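Local coordinates for protein CbsA (Xanthomonas oryzae pv. oryzae, PDB 5XYH) that probably hydrolyses beta-1,4-linked cellulose chains from their ends to release cellobiose, as a family 6 exoglucanase that degrades plant cell walls, at residues V33-K38 against Q416-A421; N74-Q79 against K137-V142. One frame throughout, in Å; residues are numbered along the deposited sequence.

Interaction 1 of 2, residues V33-K38 against Q416-A421; sequences VQLKAK and QLVTNA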
# COMPACT_ATOMS: atom_id res chain seq x y z
N VAL A 33 30.57 -4.79 1.19
CA VAL A 33 30.52 -3.61 0.33
C VAL A 33 29.54 -3.81 -0.83
O VAL A 33 28.92 -2.85 -1.30
CB VAL A 33 31.94 -3.27 -0.15
CG1 VAL A 33 31.93 -2.21 -1.23
CG2 VAL A 33 32.78 -2.79 1.02
N GLN A 34 29.35 -5.05 -1.28
CA GLN A 34 28.34 -5.28 -2.31
C GLN A 34 26.93 -5.06 -1.76
O GLN A 34 26.04 -4.56 -2.46
CB GLN A 34 28.48 -6.68 -2.89
CG GLN A 34 29.83 -6.94 -3.50
CD GLN A 34 30.11 -6.04 -4.68
OE1 GLN A 34 29.25 -5.83 -5.54
NE2 GLN A 34 31.32 -5.48 -4.73
N LEU A 35 26.71 -5.45 -0.49
CA LEU A 35 25.42 -5.16 0.13
C LEU A 35 25.24 -3.66 0.34
O LEU A 35 24.15 -3.13 0.10
CB LEU A 35 25.28 -5.91 1.46
CG LEU A 35 23.92 -5.74 2.11
CD1 LEU A 35 22.82 -6.13 1.11
CD2 LEU A 35 23.82 -6.59 3.37
N LYS A 36 26.30 -2.97 0.78
CA LYS A 36 26.26 -1.51 0.84
C LYS A 36 25.82 -0.92 -0.49
O LYS A 36 25.02 0.02 -0.53
CB LYS A 36 27.64 -0.95 1.20
CG LYS A 36 28.14 -1.15 2.65
CD LYS A 36 29.45 -0.35 2.84
CE LYS A 36 30.26 -0.80 4.04
NZ LYS A 36 29.59 -0.40 5.31
N ALA A 37 26.36 -1.46 -1.59
CA ALA A 37 26.08 -0.90 -2.91
C ALA A 37 24.63 -1.13 -3.30
O ALA A 37 23.99 -0.25 -3.87
CB ALA A 37 27.02 -1.51 -3.95
N LYS A 38 24.11 -2.33 -3.03
CA LYS A 38 22.70 -2.59 -3.30
C LYS A 38 21.81 -1.67 -2.49
O LYS A 38 20.76 -1.24 -2.98
CB LYS A 38 22.39 -4.06 -3.02
CG LYS A 38 23.01 -5.02 -4.03
CD LYS A 38 22.84 -6.49 -3.61
CE LYS A 38 23.72 -7.39 -4.48
NZ LYS A 38 23.76 -8.80 -3.99
N GLN A 416 17.04 -8.25 4.93
CA GLN A 416 16.34 -9.37 4.31
C GLN A 416 15.66 -8.94 3.00
O GLN A 416 15.80 -9.61 1.98
CB GLN A 416 15.31 -9.94 5.31
CG GLN A 416 14.31 -10.91 4.71
CD GLN A 416 12.98 -10.97 5.49
OE1 GLN A 416 12.95 -11.32 6.68
NE2 GLN A 416 11.89 -10.61 4.83
N LEU A 417 14.97 -7.80 3.02
CA LEU A 417 14.26 -7.33 1.83
C LEU A 417 15.21 -7.08 0.66
O LEU A 417 14.89 -7.42 -0.49
CB LEU A 417 13.48 -6.06 2.15
CG LEU A 417 12.21 -6.29 2.97
CD1 LEU A 417 11.74 -4.95 3.53
CD2 LEU A 417 11.13 -6.93 2.11
N VAL A 418 16.37 -6.47 0.93
CA VAL A 418 17.35 -6.23 -0.13
C VAL A 418 17.93 -7.54 -0.65
O VAL A 418 18.03 -7.76 -1.87
CB VAL A 418 18.46 -5.30 0.38
CG1 VAL A 418 19.59 -5.19 -0.63
CG2 VAL A 418 17.89 -3.94 0.69
N THR A 419 18.32 -8.43 0.27
CA THR A 419 18.89 -9.72 -0.11
C THR A 419 17.94 -10.52 -0.98
O THR A 419 18.37 -11.23 -1.90
CB THR A 419 19.25 -10.50 1.16
OG1 THR A 419 20.14 -9.70 1.96
CG2 THR A 419 19.92 -11.83 0.84
N ASN A 420 16.64 -10.43 -0.70
CA ASN A 420 15.66 -11.27 -1.37
C ASN A 420 14.95 -10.53 -2.50
O ASN A 420 13.85 -10.93 -2.92
CB ASN A 420 14.66 -11.80 -0.35
CG ASN A 420 15.25 -12.86 0.55
OD1 ASN A 420 16.42 -13.23 0.41
ND2 ASN A 420 14.44 -13.38 1.47
N ALA A 421 15.57 -9.47 -3.03
CA ALA A 421 14.91 -8.65 -4.03
C ALA A 421 14.67 -9.44 -5.30
O ALA A 421 15.48 -10.29 -5.70
CB ALA A 421 15.75 -7.41 -4.32

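Interaction 2 of 2, residues N74-Q79 against K137-V142; sequences NAALAQ and KGLRIV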
# COMPACT_ATOMS: atom_id res chain seq x y z
N ASN A 74 9.34 21.24 -0.74
CA ASN A 74 10.53 22.02 -1.05
C ASN A 74 11.64 21.14 -1.60
O ASN A 74 12.29 21.49 -2.59
CB ASN A 74 11.00 22.77 0.19
CG ASN A 74 10.06 23.88 0.59
OD1 ASN A 74 9.24 24.31 -0.22
ND2 ASN A 74 10.17 24.34 1.83
N ALA A 75 11.89 19.99 -0.96
CA ALA A 75 12.92 19.10 -1.48
C ALA A 75 12.57 18.63 -2.88
O ALA A 75 13.45 18.52 -3.75
CB ALA A 75 13.13 17.90 -0.55
N ALA A 76 11.29 18.36 -3.13
CA ALA A 76 10.87 17.89 -4.44
C ALA A 76 11.19 18.93 -5.51
O ALA A 76 11.62 18.59 -6.62
CB ALA A 76 9.37 17.57 -4.43
N LEU A 77 10.99 20.21 -5.19
CA LEU A 77 11.31 21.29 -6.13
C LEU A 77 12.77 21.22 -6.56
O LEU A 77 13.09 21.32 -7.75
CB LEU A 77 11.01 22.65 -5.49
CG LEU A 77 9.53 23.02 -5.35
CD1 LEU A 77 9.36 24.32 -4.58
CD2 LEU A 77 8.87 23.10 -6.71
N ALA A 78 13.66 20.98 -5.59
CA ALA A 78 15.10 20.93 -5.81
C ALA A 78 15.54 19.70 -6.59
O ALA A 78 16.67 19.67 -7.08
CB ALA A 78 15.82 20.99 -4.47
N GLN A 79 14.68 18.68 -6.70
CA GLN A 79 15.03 17.51 -7.49
C GLN A 79 14.43 17.55 -8.89
O GLN A 79 14.74 16.66 -9.69
CB GLN A 79 14.58 16.23 -6.77
CG GLN A 79 15.02 16.16 -5.31
CD GLN A 79 14.56 14.89 -4.62
OE1 GLN A 79 14.01 13.97 -5.26
NE2 GLN A 79 14.77 14.83 -3.31
N LYS A 137 3.06 24.49 -7.96
CA LYS A 137 2.29 24.18 -9.17
C LYS A 137 3.09 23.34 -10.16
O LYS A 137 2.50 22.61 -10.96
CB LYS A 137 1.77 25.49 -9.80
CG LYS A 137 2.80 26.27 -10.63
CD LYS A 137 2.72 25.95 -12.15
CE LYS A 137 4.08 26.14 -12.85
NZ LYS A 137 4.12 25.36 -14.14
N GLY A 138 4.42 23.39 -10.12
CA GLY A 138 5.22 22.59 -11.04
C GLY A 138 5.41 21.14 -10.64
O GLY A 138 6.00 20.38 -11.40
N LEU A 139 4.93 20.76 -9.45
CA LEU A 139 4.97 19.40 -8.95
C LEU A 139 3.66 18.68 -9.26
O LEU A 139 2.58 19.29 -9.22
CB LEU A 139 5.20 19.39 -7.44
CG LEU A 139 6.40 20.16 -6.85
CD1 LEU A 139 6.33 20.17 -5.34
CD2 LEU A 139 7.71 19.55 -7.30
N ARG A 140 3.75 17.39 -9.56
CA ARG A 140 2.58 16.52 -9.66
C ARG A 140 2.46 15.74 -8.36
O ARG A 140 3.34 14.94 -8.02
CB ARG A 140 2.71 15.58 -10.86
CG ARG A 140 2.65 16.29 -12.19
CD ARG A 140 2.71 15.29 -13.34
NE ARG A 140 2.73 15.99 -14.62
CZ ARG A 140 3.06 15.43 -15.78
NH1 ARG A 140 3.41 14.15 -15.84
NH2 ARG A 140 3.04 16.16 -16.89
N ILE A 141 1.38 15.98 -7.62
CA ILE A 141 1.16 15.32 -6.34
C ILE A 141 0.31 14.08 -6.61
O ILE A 141 -0.77 14.18 -7.20
CB ILE A 141 0.48 16.27 -5.34
CG1 ILE A 141 1.18 17.63 -5.31
CG2 ILE A 141 0.45 15.65 -3.95
CD1 ILE A 141 2.65 17.53 -4.90
N VAL A 142 0.79 12.91 -6.19
CA VAL A 142 0.09 11.65 -6.43
C VAL A 142 -0.29 11.07 -5.08
O VAL A 142 0.60 10.66 -4.31
CB VAL A 142 0.92 10.65 -7.24
CG1 VAL A 142 0.15 9.34 -7.40
CG2 VAL A 142 1.31 11.22 -8.60

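Interaction 1 of 2, residues V33-K38 against Q416-A421
L35 and K38, one helical turn apart on helix 33-42, receive V418 from the last turn of helix 411-419, joining an early helix to the C-terminal helix at the periphery of the distorted beta/alpha barrel of glycoside hydrolase family 6. The L35 CA-CB bond runs across the interface rather than into it, yet the end of the chain turns in. L35 CB is still 6.1 Å from V418 CG1. CG, anti to the backbone N (chi1 -176°), closes to 5.2 Å from the same V418 CG1. There the two methyls diverge: CD1 meets V418 CG1 at 3.8 Å, the two side chains set at a slant to each other, whereas CD2 lies 6.0 Å from that V418 CG1.

K38 directs its CA-CB bond at the partner helix but touches it at the root of the side chain, its CB lying 3.9 Å from V418 CG1. From CG onward the chain is extended and runs alongside the interface, so CD is 4.6 Å from V418 CG1 and the ammonium group lies still farther from that methyl. K38 also rests on I425, the last residue of the chain. No hydrogen bond or salt bridge spans the two segments; a small apolar patch is all that joins them. Q416 ties down helix 411-419, its NE2 bonded to Q337 O and A340 O, and N420, just past the helix end, bonds through ND2 to G339 O. V418 places CG1 anti to its backbone N (chi1 172°), which points that methyl between L35 and K38, while V418 CG2 keeps 5.8 Å from K38 CB.

Interaction 2 of 2, residues N74-Q79 against K137-V142
L77, near the end of helix 69-79, and L139, in the segment leading into strand 140-145, bring their CA atoms to 7.2 Å, the closest backbone approach between these segments. L139 aims its CA-CB bond at the helix, and its isobutyl end settles on two consecutive residues. L139 CD2 lies 3.9 Å from A76 CB. The same CD2 is 3.8 Å from L77 CD2. L139 CD1 is only slightly farther from A76 CB, at 4.1 Å. L77 starts out across the interface; its CG lies anti to the carbonyl carbon, beside the backbone N (chi1 -73°), and from there CD2 turns in to lie 3.8 Å from L139 CG, with the two leucine side chains at about a right angle.

In the family 6 beta/alpha barrel, helix 69-79 makes the beta-alpha-beta crossover between parallel strands 49-51 and 86-92. Its A76 packs on V88 of strand 86-92, and A76 and L77 also meet L139, at the entry to the neighbouring parallel strand 140-145. L139 packs on I86 and L73 as well. Its carbonyl oxygen accepts a hydrogen bond from N187 ND2, while N74 OD1 is held by Y136 OH and K135 NZ.

Overall arrangement
Interactions 1 and 2 do not touch: their centres are about 29 Å apart and their nearest atoms about 17 Å. Both lie well out from the middle of the chain, each centre about 22 Å from the chain's own. They differ in reach along the sequence. Interaction 1 joins segments 378 residues apart and brings the C-terminal helix to one near the start of the chain; interaction 2 spans 58 residues, all within that larger interval. One is a partly buried helix-helix contact, the other a buried contact between a helix and the lead-in to a sheet strand. Family 6 enzymes bind cellulose at the C-terminal ends of the barrel strands, whereas interaction 2 sits at the start of strand 140-145, probably away from the active site.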